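Local coordinates for putative ABC transporter, periplasmic binding protein, amino acid (Neisseria gonorrhoeae, PDB 2YJP), which binds L-cysteine and probably delivers it to an ABC transporter as a family 3 periplasmic solute-binding protein, at residues N252-N255 against G256-A260. The protein carries 1 engineered substitution. Numbering follows the deposited sequence.
Sequences NWVN and GEIAA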
ATOM      1  N   ASN A 252      11.827  -7.361 -15.441  1.00 22.86           N
ATOM      2  CA  ASN A 252      11.325  -8.382 -16.330  1.00 23.63           C
ATOM      3  C   ASN A 252      10.963  -9.700 -15.594  1.00 23.58           C
ATOM      4  O   ASN A 252       9.909 -10.310 -15.865  1.00 22.91           O
ATOM      5  CB  ASN A 252      12.315  -8.652 -17.452  1.00 24.92           C
ATOM      6  CG  ASN A 252      11.843  -9.744 -18.347  1.00 27.31           C
ATOM      7  OD1 ASN A 252      10.711  -9.704 -18.860  1.00 28.38           O
ATOM      8  ND2 ASN A 252      12.663 -10.747 -18.510  1.00 26.28           N
ATOM      9  N   TRP A 253      11.814 -10.090 -14.635  1.00 22.87           N
ATOM     10  CA  TRP A 253      11.543 -11.241 -13.786  1.00 23.06           C
ATOM     11  C   TRP A 253      10.306 -11.082 -12.914  1.00 22.93           C
ATOM     12  O   TRP A 253       9.483 -12.003 -12.858  1.00 23.80           O
ATOM     13  CB  TRP A 253      12.741 -11.535 -12.895  1.00 22.72           C
ATOM     14  CG  TRP A 253      12.576 -12.805 -12.187  1.00 23.59           C
ATOM     15  CD1 TRP A 253      12.803 -14.066 -12.673  1.00 25.70           C
ATOM     16  CD2 TRP A 253      12.098 -12.967 -10.860  1.00 23.86           C
ATOM     17  NE1 TRP A 253      12.525 -14.994 -11.696  1.00 28.29           N
ATOM     18  CE2 TRP A 253      12.093 -14.343 -10.577  1.00 26.09           C
ATOM     19  CE3 TRP A 253      11.704 -12.072  -9.863  1.00 22.75           C
ATOM     20  CZ2 TRP A 253      11.672 -14.851  -9.343  1.00 28.15           C
ATOM     21  CZ3 TRP A 253      11.289 -12.573  -8.648  1.00 24.61           C
ATOM     22  CH2 TRP A 253      11.269 -13.941  -8.396  1.00 26.65           C
ATOM     23  N   VAL A 254      10.170  -9.920 -12.259  1.00 22.09           N
ATOM     24  CA  VAL A 254       8.960  -9.569 -11.485  1.00 21.68           C
ATOM     25  C   VAL A 254       7.668  -9.642 -12.311  1.00 22.43           C
ATOM     26  O   VAL A 254       6.683 -10.253 -11.873  1.00 22.53           O
ATOM     27  CB  VAL A 254       9.085  -8.227 -10.697  1.00 20.59           C
ATOM     28  CG1 VAL A 254       7.806  -7.927  -9.872  1.00 18.46           C
ATOM     29  CG2 VAL A 254      10.224  -8.306  -9.680  1.00 18.92           C
ATOM     30  N   ASN A 255       7.685  -9.065 -13.510  1.00 23.12           N
ATOM     31  CA  ASN A 255       6.537  -9.133 -14.450  1.00 23.99           C
ATOM     32  C   ASN A 255       6.062 -10.584 -14.710  1.00 25.16           C
ATOM     33  O   ASN A 255       4.875 -10.860 -14.603  1.00 25.13           O
ATOM     34  CB  ASN A 255       6.906  -8.510 -15.797  1.00 24.58           C
ATOM     35  CG  ASN A 255       6.977  -6.993 -15.740  1.00 26.94           C
ATOM     36  OD1 ASN A 255       6.492  -6.372 -14.803  1.00 24.51           O
ATOM     37  ND2 ASN A 255       7.590  -6.393 -16.761  1.00 24.25           N
ATOM     38  N   GLY A 256       7.000 -11.478 -15.064  1.00 25.06           N
ATOM     39  CA  GLY A 256       6.717 -12.867 -15.338  1.00 26.75           C
ATOM     40  C   GLY A 256       6.157 -13.561 -14.095  1.00 26.80           C
ATOM     41  O   GLY A 256       5.220 -14.348 -14.167  1.00 27.33           O
ATOM     42  N   GLU A 257       6.737 -13.248 -12.950  1.00 25.68           N
ATOM     43  CA  GLU A 257       6.209 -13.751 -11.674  1.00 25.58           C
ATOM     44  C   GLU A 257       4.796 -13.308 -11.339  1.00 24.46           C
ATOM     45  O   GLU A 257       4.010 -14.147 -10.918  1.00 25.44           O
ATOM     46  CB  GLU A 257       7.108 -13.338 -10.542  1.00 24.40           C
ATOM     47  CG  GLU A 257       8.410 -14.056 -10.519  1.00 27.19           C
ATOM     48  CD  GLU A 257       8.228 -15.475 -10.062  1.00 32.24           C
ATOM     49  OE1 GLU A 257       7.574 -15.649  -8.997  1.00 33.63           O
ATOM     50  OE2 GLU A 257       8.701 -16.410 -10.768  1.00 32.29           O
ATOM     51  N   ILE A 258       4.487 -12.017 -11.507  1.00 23.09           N
ATOM     52  CA  ILE A 258       3.139 -11.520 -11.268  1.00 23.35           C
ATOM     53  C   ILE A 258       2.129 -12.198 -12.186  1.00 25.01           C
ATOM     54  O   ILE A 258       1.062 -12.599 -11.731  1.00 25.49           O
ATOM     55  CB  ILE A 258       3.028  -9.981 -11.401  1.00 22.46           C
ATOM     56  CG1 ILE A 258       3.854  -9.292 -10.301  1.00 22.89           C
ATOM     57  CG2 ILE A 258       1.545  -9.505 -11.345  1.00 21.33           C
ATOM     58  CD1 ILE A 258       3.486  -9.670  -8.823  1.00 21.67           C
ATOM     59  N   ALA A 259       2.497 -12.328 -13.465  1.00 26.19           N
ATOM     60  CA  ALA A 259       1.619 -12.848 -14.511  1.00 27.62           C
ATOM     61  C   ALA A 259       1.311 -14.275 -14.140  1.00 28.89           C
ATOM     62  O   ALA A 259       0.152 -14.720 -14.243  1.00 29.79           O
ATOM     63  CB  ALA A 259       2.306 -12.787 -15.916  1.00 27.71           C
ATOM     64  N   ALA A 260       2.363 -14.993 -13.718  1.00 28.53           N
ATOM     65  CA  ALA A 260       2.221 -16.426 -13.397  1.00 30.13           C
ATOM     66  C   ALA A 260       1.346 -16.589 -12.155  1.00 29.91           C
ATOM     67  O   ALA A 260       0.554 -17.535 -12.094  1.00 32.23           O
ATOM     68  CB  ALA A 260       3.570 -17.137 -13.213  1.00 29.27           C
TER
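Glu257 sets its CG methylene over one face of the Trp253 six-membered ring, one turn further along helix 248-264. CG stands 3.5 Å from the centroid of that ring and almost on its normal, a CH-pi contact. Trp253 CG lies anti to the backbone N (chi1 -171°), which turns the indole along the helix toward the following turn. Glu257 bends at chi2 (-73°), and this fold carries the carboxylate back over the indole, nearly parallel to it. The two planes are 12° apart. Glu257 CD lies 3.6 Å from Trp253 CZ2. The backbone bond from Glu257 N to Trp253 O (3.0 Å) fixes the four-residue spacing of the two side chains. On the buried side, Ile258 CG1 approaches Val254 CG1 at 4.2 Å, and both side chains pack on Pro241 of strand 237-244. Asn255 OD1 accepts the backbone N-H of Asp139, tying the helix to the neighbouring loop. Trp253 and Glu257 also touch helix 80-93, where Glu257 OE1 comes close to the like-charged Asp91 OD2. The CH-pi contact is largely dispersive, whereas the carboxylate over the ring probably gains little from the pi face, and the proximity of two carboxylates may raise the proton affinity of one of them.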